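PDB 1Z7U: HTH hxlR-type domain-containing protein, which probably binds DNA through a winged helix-turn-helix domain and so is likely to act as a transcriptional regulator. Local coordinates for residues A[64-69]-A[80-85]; A[22-27]-A[58-63]. One frame throughout, in Å; residues are numbered along the deposited sequence.

Interaction 1 (A[64-69]-A[80-85]); sequences GLVHRE and YTLTPE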
ATOM      1  N   GLY A  64      -2.314   0.695  17.183  1.00 26.19           N
ATOM      2  CA  GLY A  64      -3.023  -0.585  17.216  1.00 25.79           C
ATOM      3  C   GLY A  64      -2.353  -1.692  16.422  1.00 25.73           C
ATOM      4  O   GLY A  64      -2.994  -2.668  16.057  1.00 25.28           O
ATOM      5  N   LEU A  65      -1.058  -1.549  16.157  1.00 25.82           N
ATOM      6  CA  LEU A  65      -0.350  -2.510  15.304  1.00 26.48           C
ATOM      7  C   LEU A  65       0.439  -3.523  16.119  1.00 27.05           C
ATOM      8  O   LEU A  65       0.675  -4.637  15.670  1.00 26.87           O
ATOM      9  CB  LEU A  65       0.613  -1.785  14.367  1.00 25.78           C
ATOM     10  CG  LEU A  65       0.087  -0.838  13.303  1.00 26.39           C
ATOM     11  CD1 LEU A  65       1.255  -0.052  12.740  1.00 26.58           C
ATOM     12  CD2 LEU A  65      -0.595  -1.646  12.231  1.00 25.05           C
ATOM     13  N   VAL A  66       0.857  -3.101  17.313  1.00 27.97           N
ATOM     14  CA  VAL A  66       1.725  -3.886  18.175  1.00 28.33           C
ATOM     15  C   VAL A  66       1.066  -4.070  19.543  1.00 29.06           C
ATOM     16  O   VAL A  66       0.498  -3.130  20.099  1.00 28.69           O
ATOM     17  CB  VAL A  66       3.118  -3.212  18.294  1.00 28.51           C
ATOM     18  CG1 VAL A  66       3.910  -3.746  19.487  1.00 28.29           C
ATOM     19  CG2 VAL A  66       3.901  -3.396  17.002  1.00 27.98           C
ATOM     20  N   HIS A  67       1.114  -5.298  20.053  1.00 30.06           N
ATOM     21  CA  HIS A  67       0.658  -5.618  21.397  1.00 31.06           C
ATOM     22  C   HIS A  67       1.877  -5.755  22.304  1.00 31.23           C
ATOM     23  O   HIS A  67       2.878  -6.372  21.927  1.00 30.37           O
ATOM     24  CB  HIS A  67      -0.169  -6.906  21.388  1.00 31.74           C
ATOM     25  CG  HIS A  67      -0.823  -7.220  22.699  1.00 34.54           C
ATOM     26  ND1 HIS A  67      -0.293  -8.120  23.602  1.00 37.07           N
ATOM     27  CD2 HIS A  67      -1.961  -6.747  23.264  1.00 36.27           C
ATOM     28  CE1 HIS A  67      -1.081  -8.193  24.662  1.00 37.02           C
ATOM     29  NE2 HIS A  67      -2.098  -7.368  24.483  1.00 36.97           N
ATOM     30  N   ARG A  68       1.795  -5.134  23.477  1.00 32.17           N
ATOM     31  CA  ARG A  68       2.823  -5.256  24.509  1.00 33.12           C
ATOM     32  C   ARG A  68       2.253  -6.002  25.707  1.00 34.21           C
ATOM     33  O   ARG A  68       1.285  -5.545  26.325  1.00 34.23           O
ATOM     34  CB  ARG A  68       3.318  -3.891  24.947  1.00 32.57           C
ATOM     35  CG  ARG A  68       4.658  -3.951  25.622  1.00 32.66           C
ATOM     36  CD  ARG A  68       5.042  -2.628  26.252  1.00 34.14           C
ATOM     37  NE  ARG A  68       4.746  -2.680  27.672  1.00 36.10           N
ATOM     38  CZ  ARG A  68       5.622  -2.492  28.649  1.00 35.41           C
ATOM     39  NH1 ARG A  68       5.204  -2.596  29.896  1.00 37.08           N
ATOM     40  NH2 ARG A  68       6.888  -2.184  28.393  1.00 35.01           N
ATOM     41  N   GLU A  69       2.830  -7.164  26.013  1.00 35.33           N
ATOM     42  CA  GLU A  69       2.388  -7.954  27.173  1.00 36.67           C
ATOM     43  C   GLU A  69       3.494  -8.047  28.206  1.00 36.50           C
ATOM     44  O   GLU A  69       4.633  -8.405  27.886  1.00 36.68           O
ATOM     45  CB  GLU A  69       1.932  -9.358  26.766  1.00 36.33           C
ATOM     46  CG  GLU A  69       1.167 -10.088  27.881  1.00 38.59           C
ATOM     47  CD  GLU A  69       0.704 -11.486  27.490  1.00 39.15           C
ATOM     48  OE1 GLU A  69       0.124 -12.184  28.358  1.00 40.70           O
ATOM     49  OE2 GLU A  69       0.920 -11.889  26.318  1.00 43.48           O
ATOM     50  N   TYR A  80       6.635  -8.362  22.797  1.00 30.40           N
ATOM     51  CA  TYR A  80       5.986  -7.616  21.711  1.00 29.49           C
ATOM     52  C   TYR A  80       5.522  -8.543  20.580  1.00 28.91           C
ATOM     53  O   TYR A  80       6.245  -9.436  20.151  1.00 28.84           O
ATOM     54  CB  TYR A  80       6.921  -6.553  21.167  1.00 29.27           C
ATOM     55  CG  TYR A  80       7.331  -5.517  22.192  1.00 29.44           C
ATOM     56  CD1 TYR A  80       6.529  -4.413  22.435  1.00 29.08           C
ATOM     57  CD2 TYR A  80       8.523  -5.638  22.915  1.00 29.58           C
ATOM     58  CE1 TYR A  80       6.891  -3.454  23.354  1.00 29.37           C
ATOM     59  CE2 TYR A  80       8.893  -4.681  23.856  1.00 28.97           C
ATOM     60  CZ  TYR A  80       8.063  -3.589  24.069  1.00 30.45           C
ATOM     61  OH  TYR A  80       8.393  -2.601  24.976  1.00 30.07           O
ATOM     62  N   THR A  81       4.299  -8.327  20.118  1.00 28.48           N
ATOM     63  CA  THR A  81       3.735  -9.064  18.992  1.00 27.97           C
ATOM     64  C   THR A  81       2.964  -8.104  18.074  1.00 27.76           C
ATOM     65  O   THR A  81       2.713  -6.948  18.451  1.00 27.14           O
ATOM     66  CB  THR A  81       2.754 -10.153  19.471  1.00 28.28           C
ATOM     67  OG1 THR A  81       1.957  -9.629  20.531  1.00 28.36           O
ATOM     68  CG2 THR A  81       3.494 -11.392  19.967  1.00 28.58           C
ATOM     69  N   LEU A  82       2.602  -8.580  16.877  1.00 26.61           N
ATOM     70  CA  LEU A  82       1.669  -7.854  16.019  1.00 26.40           C
ATOM     71  C   LEU A  82       0.241  -8.138  16.474  1.00 26.16           C
ATOM     72  O   LEU A  82      -0.088  -9.270  16.828  1.00 26.37           O
ATOM     73  CB  LEU A  82       1.828  -8.254  14.541  1.00 25.61           C
ATOM     74  CG  LEU A  82       3.095  -7.908  13.747  1.00 26.37           C
ATOM     75  CD1 LEU A  82       3.005  -8.463  12.314  1.00 25.06           C
ATOM     76  CD2 LEU A  82       3.399  -6.406  13.712  1.00 24.48           C
ATOM     77  N   THR A  83      -0.611  -7.116  16.454  1.00 25.93           N
ATOM     78  CA  THR A  83      -2.049  -7.314  16.651  1.00 25.89           C
ATOM     79  C   THR A  83      -2.664  -7.978  15.410  1.00 26.01           C
ATOM     80  O   THR A  83      -1.972  -8.139  14.401  1.00 25.82           O
ATOM     81  CB  THR A  83      -2.759  -5.977  16.884  1.00 26.14           C
ATOM     82  OG1 THR A  83      -2.516  -5.122  15.767  1.00 26.30           O
ATOM     83  CG2 THR A  83      -2.276  -5.311  18.173  1.00 25.23           C
ATOM     84  N   PRO A  84      -3.945  -8.405  15.484  1.00 26.08           N
ATOM     85  CA  PRO A  84      -4.657  -8.801  14.258  1.00 25.92           C
ATOM     86  C   PRO A  84      -4.615  -7.752  13.140  1.00 25.80           C
ATOM     87  O   PRO A  84      -4.362  -8.105  11.993  1.00 26.16           O
ATOM     88  CB  PRO A  84      -6.091  -9.025  14.745  1.00 26.22           C
ATOM     89  CG  PRO A  84      -5.926  -9.441  16.177  1.00 26.10           C
ATOM     90  CD  PRO A  84      -4.773  -8.628  16.691  1.00 26.38           C
ATOM     91  N   GLU A  85      -4.830  -6.477  13.464  1.00 25.63           N
ATOM     92  CA  GLU A  85      -4.666  -5.401  12.473  1.00 25.40           C
ATOM     93  C   GLU A  85      -3.212  -5.247  12.035  1.00 24.60           C
ATOM     94  O   GLU A  85      -2.947  -4.867  10.900  1.00 24.20           O
ATOM     95  CB  GLU A  85      -5.214  -4.060  12.983  1.00 25.99           C
ATOM     96  CG  GLU A  85      -6.718  -4.022  13.239  1.00 27.37           C
ATOM     97  CD  GLU A  85      -7.570  -4.333  12.010  1.00 31.36           C
ATOM     98  OE1 GLU A  85      -7.108  -4.155  10.864  1.00 31.50           O
ATOM     99  OE2 GLU A  85      -8.741  -4.753  12.192  1.00 35.53           O
TER
HETATM  100  O   HOH W   1       2.730  -9.422  22.888  1.00 31.55           O

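Interaction 2 (A[22-27]-A[58-63]); sequences KWKLSL and REMEKD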
ATOM      1  N   LYS A  22      10.640   5.810  10.370  1.00 25.89           N
ATOM      2  CA  LYS A  22      11.906   5.084  10.356  1.00 26.52           C
ATOM      3  C   LYS A  22      11.836   3.854  11.251  1.00 26.04           C
ATOM      4  O   LYS A  22      11.290   3.921  12.356  1.00 25.93           O
ATOM      5  CB  LYS A  22      13.048   5.993  10.797  1.00 26.98           C
ATOM      6  CG  LYS A  22      14.425   5.524  10.303  1.00 31.03           C
ATOM      7  CD  LYS A  22      15.549   6.200  11.090  1.00 35.76           C
ATOM      8  CE  LYS A  22      16.710   6.595  10.195  1.00 36.60           C
ATOM      9  NZ  LYS A  22      16.452   7.976   9.646  1.00 40.04           N
ATOM     10  N   TRP A  23      12.365   2.735  10.753  1.00 25.81           N
ATOM     11  CA  TRP A  23      12.465   1.467  11.500  1.00 25.58           C
ATOM     12  C   TRP A  23      11.186   0.646  11.556  1.00 25.08           C
ATOM     13  O   TRP A  23      11.246  -0.557  11.806  1.00 25.50           O
ATOM     14  CB  TRP A  23      13.009   1.668  12.927  1.00 26.03           C
ATOM     15  CG  TRP A  23      14.427   2.168  12.967  1.00 26.79           C
ATOM     16  CD1 TRP A  23      14.842   3.427  13.311  1.00 28.40           C
ATOM     17  CD2 TRP A  23      15.613   1.430  12.644  1.00 26.99           C
ATOM     18  NE1 TRP A  23      16.216   3.519  13.215  1.00 29.49           N
ATOM     19  CE2 TRP A  23      16.713   2.309  12.806  1.00 28.19           C
ATOM     20  CE3 TRP A  23      15.856   0.111  12.222  1.00 28.54           C
ATOM     21  CZ2 TRP A  23      18.043   1.910  12.576  1.00 27.92           C
ATOM     22  CZ3 TRP A  23      17.183  -0.289  11.990  1.00 27.87           C
ATOM     23  CH2 TRP A  23      18.258   0.613  12.177  1.00 28.33           C
ATOM     24  N   LYS A  24      10.038   1.272  11.303  1.00 24.65           N
ATOM     25  CA  LYS A  24       8.749   0.633  11.596  1.00 23.97           C
ATOM     26  C   LYS A  24       8.505  -0.592  10.747  1.00 23.78           C
ATOM     27  O   LYS A  24       8.032  -1.611  11.249  1.00 23.26           O
ATOM     28  CB  LYS A  24       7.589   1.626  11.503  1.00 24.26           C
ATOM     29  CG  LYS A  24       7.586   2.636  12.632  1.00 23.89           C
ATOM     30  CD  LYS A  24       6.284   3.368  12.674  1.00 24.01           C
ATOM     31  CE  LYS A  24       6.261   4.381  13.806  1.00 23.51           C
ATOM     32  NZ  LYS A  24       4.931   5.039  13.817  1.00 22.49           N
ATOM     33  N   LEU A  25       8.843  -0.500   9.464  1.00 24.16           N
ATOM     34  CA  LEU A  25       8.727  -1.647   8.566  1.00 24.33           C
ATOM     35  C   LEU A  25       9.643  -2.791   9.010  1.00 24.54           C
ATOM     36  O   LEU A  25       9.219  -3.941   9.040  1.00 25.12           O
ATOM     37  CB  LEU A  25       8.994  -1.242   7.106  1.00 24.67           C
ATOM     38  CG  LEU A  25       8.702  -2.328   6.053  1.00 24.21           C
ATOM     39  CD1 LEU A  25       7.212  -2.536   5.901  1.00 24.46           C
ATOM     40  CD2 LEU A  25       9.336  -1.987   4.710  1.00 23.37           C
ATOM     41  N   SER A  26      10.882  -2.473   9.381  1.00 25.09           N
ATOM     42  CA  SER A  26      11.802  -3.486   9.934  1.00 25.66           C
ATOM     43  C   SER A  26      11.273  -4.117  11.221  1.00 25.64           C
ATOM     44  O   SER A  26      11.359  -5.326  11.396  1.00 25.58           O
ATOM     45  CB  SER A  26      13.185  -2.894  10.190  1.00 25.53           C
ATOM     46  OG  SER A  26      13.805  -2.558   8.967  1.00 27.12           O
ATOM     47  N   LEU A  27      10.745  -3.286  12.112  1.00 26.06           N
ATOM     48  CA  LEU A  27      10.115  -3.744  13.352  1.00 27.05           C
ATOM     49  C   LEU A  27       9.002  -4.741  13.100  1.00 27.94           C
ATOM     50  O   LEU A  27       8.942  -5.790  13.743  1.00 27.59           O
ATOM     51  CB  LEU A  27       9.558  -2.555  14.127  1.00 26.93           C
ATOM     52  CG  LEU A  27      10.190  -2.138  15.457  1.00 28.23           C
ATOM     53  CD1 LEU A  27      11.544  -2.751  15.696  1.00 28.13           C
ATOM     54  CD2 LEU A  27      10.269  -0.626  15.563  1.00 27.62           C
ATOM     55  N   ARG A  58       6.096   2.417  20.919  1.00 30.05           N
ATOM     56  CA  ARG A  58       5.064   3.209  21.572  1.00 30.94           C
ATOM     57  C   ARG A  58       4.062   3.696  20.534  1.00 30.25           C
ATOM     58  O   ARG A  58       2.866   3.554  20.724  1.00 30.29           O
ATOM     59  CB  ARG A  58       5.691   4.404  22.290  1.00 31.59           C
ATOM     60  CG  ARG A  58       5.252   4.556  23.724  1.00 35.69           C
ATOM     61  CD  ARG A  58       6.375   4.230  24.713  1.00 40.97           C
ATOM     62  NE  ARG A  58       7.178   5.420  25.037  1.00 44.49           N
ATOM     63  CZ  ARG A  58       7.843   5.606  26.183  1.00 46.17           C
ATOM     64  NH1 ARG A  58       7.813   4.685  27.146  1.00 46.51           N
ATOM     65  NH2 ARG A  58       8.537   6.724  26.373  1.00 46.77           N
ATOM     66  N   GLU A  59       4.564   4.253  19.431  1.00 30.03           N
ATOM     67  CA  GLU A  59       3.706   4.739  18.343  1.00 30.09           C
ATOM     68  C   GLU A  59       2.902   3.607  17.727  1.00 30.21           C
ATOM     69  O   GLU A  59       1.704   3.761  17.472  1.00 29.94           O
ATOM     70  CB  GLU A  59       4.521   5.451  17.260  1.00 30.04           C
ATOM     71  CG  GLU A  59       5.142   6.778  17.703  1.00 30.19           C
ATOM     72  CD  GLU A  59       5.571   7.639  16.535  1.00 31.79           C
ATOM     73  OE1 GLU A  59       6.008   8.791  16.763  1.00 32.78           O
ATOM     74  OE2 GLU A  59       5.477   7.177  15.382  1.00 32.08           O
HETATM   75  N   MSE A  60       3.559   2.468  17.515  1.00 29.75           N
HETATM   76  CA  MSE A  60       2.916   1.317  16.893  1.00 31.11           C
HETATM   77  C   MSE A  60       1.878   0.659  17.797  1.00 29.46           C
HETATM   78  O   MSE A  60       0.849   0.209  17.313  1.00 28.90           O
HETATM   79  CB  MSE A  60       3.946   0.297  16.417  1.00 30.11           C
HETATM   80  CG  MSE A  60       4.864   0.817  15.348  1.00 31.35           C
HETATM   81 SE   MSE A  60       6.296  -0.450  15.003  1.00 37.51          SE
HETATM   82  CE  MSE A  60       5.264  -1.750  13.808  1.00 30.55           C
ATOM     83  N   GLU A  61       2.149   0.614  19.101  1.00 29.23           N
ATOM     84  CA  GLU A  61       1.150   0.170  20.086  1.00 29.12           C
ATOM     85  C   GLU A  61      -0.060   1.116  20.119  1.00 28.67           C
ATOM     86  O   GLU A  61      -1.203   0.669  20.169  1.00 28.65           O
ATOM     87  CB  GLU A  61       1.767   0.033  21.494  1.00 28.93           C
ATOM     88  CG  GLU A  61       0.766  -0.508  22.550  1.00 29.99           C
ATOM     89  CD  GLU A  61       1.324  -0.595  23.989  1.00 30.23           C
ATOM     90  OE1 GLU A  61       0.728  -1.345  24.796  1.00 31.56           O
ATOM     91  OE2 GLU A  61       2.339   0.065  24.306  1.00 30.09           O
ATOM     92  N   LYS A  62       0.213   2.420  20.083  1.00 28.40           N
ATOM     93  CA  LYS A  62      -0.816   3.467  20.062  1.00 28.68           C
ATOM     94  C   LYS A  62      -1.749   3.308  18.862  1.00 27.81           C
ATOM     95  O   LYS A  62      -2.961   3.415  18.994  1.00 27.01           O
ATOM     96  CB  LYS A  62      -0.155   4.846  19.965  1.00 29.11           C
ATOM     97  CG  LYS A  62      -0.868   5.951  20.718  1.00 32.50           C
ATOM     98  CD  LYS A  62      -0.753   5.710  22.232  1.00 38.74           C
ATOM     99  CE  LYS A  62       0.713   5.713  22.732  1.00 41.24           C
ATOM    100  NZ  LYS A  62       1.113   6.913  23.556  1.00 41.77           N
ATOM    101  N   ASP A  63      -1.146   3.076  17.697  1.00 27.17           N
ATOM    102  CA  ASP A  63      -1.856   2.968  16.433  1.00 26.96           C
ATOM    103  C   ASP A  63      -2.592   1.645  16.286  1.00 26.85           C
ATOM    104  O   ASP A  63      -3.395   1.494  15.363  1.00 27.34           O
ATOM    105  CB  ASP A  63      -0.889   3.180  15.255  1.00 26.84           C
ATOM    106  CG  ASP A  63      -0.429   4.620  15.137  1.00 27.27           C
ATOM    107  OD1 ASP A  63      -1.057   5.494  15.770  1.00 28.67           O
ATOM    108  OD2 ASP A  63       0.559   4.892  14.418  1.00 27.96           O
TER
HETATM  109  O   HOH W   2       2.821   3.491  14.222  1.00 19.02           O

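Interaction 1 (A[64-69]-A[80-85])
Thr83 has OG1 set between its backbone N and carbonyl carbon (chi1 58°), a rotation that turns the hydroxyl to Gly64, to whose O it donates a short 2.5 Å bond. The same oxygen accepts from Gly86 N as the N-cap of helix 84-110, so one hydroxyl ties the start of this helix to the Schellman turn that closes helix 50-63. Arg68, with CG anti to the backbone N (chi1 -160°), lies alongside Tyr80 and points the same way, its CG reaching 3.2 Å from Tyr80 CE1. The guanidinium stands steeply, at 68°, to the phenol ring.

Between these ends runs the antiparallel pairing of the wing hairpin. His67 and Thr81 form a hydrogen-bonded pair, His67 N to Thr81 O at 2.8 Å and Thr81 N to His67 O at 3.0 Å; beyond it, Thr83 N donates to Leu65 O at 2.9 Å. A water lying 2.5 Å from Thr81 OG1 also donates to His67 O.

On the face opposite His67 and Thr81, Val66 and Tyr80 rest on Leu31 of helix 24-33 and also meet helix 50-63, while Leu65 packs on Leu89 of helix 84-110 and on Trp99 of the second subunit.

Interaction 2 (A[22-27]-A[58-63])
Lys24 reaches across to Glu59 with its chain extended beyond CG, and NZ donates to OE2 at 2.7 Å in a salt bridge. The carboxylate oxygen receives it on its anti lone pair, and the two side chains meet at about a right angle. A second proton of NZ goes to a water 2.6 Å away, which in turn donates to Asp63 OD2 at 2.7 Å. The ammonium thus has a direct acidic partner and a water-mediated one, for Asp63 OD2 itself stays 4.4 Å from Lys24 NZ; two carboxylates so close should help keep the lysine charged.

Helix 24-33 is here set against the last turns of helix 50-63, the second helix of the helix-turn-helix and probably the one that reads DNA in this winged-helix fold. Beneath the charged tip the contact is mainly between aliphatic parts and the selenium. Selenomethionine Met60 slides past Lys24 in the opposite direction, its CG 4.0 Å from Lys24 CD. Its chain bends at chi3 (80°), which lays CE 3.8 Å from Lys24 O, while SE lies 4.0 Å from Leu27 CB. Outside the two segments, Arg56 serves the same seam: its NH1 donates to Lys22 O, and its NH2 makes a long, weak ion pair with Glu59 OE1.

Interactions 1 and 2 show how a wing is joined to its helical body: their centres lie about 10 Å apart, and helix 50-63 is followed, after Gly64 and Leu65, by strand 66-71. A probable hydrogen bond from Leu65 N to Met60 O, 2.8 Å, spans the junction. Met60 also faces both ways, since its CB packs 3.7 Å from Val66 CG2 of the hairpin while its selenium end serves the other contact. Further out, Glu61 OE1 lies 3.6 Å from Arg68 CB. Both contacts also touch the second subunit, through Thr102 of the second subunit at Glu85 in interaction 1 and its Phe103 at Asp63 in interaction 2. A formic acid molecule, probably from crystallisation, sits about 3 Å from the Asp63 side chain.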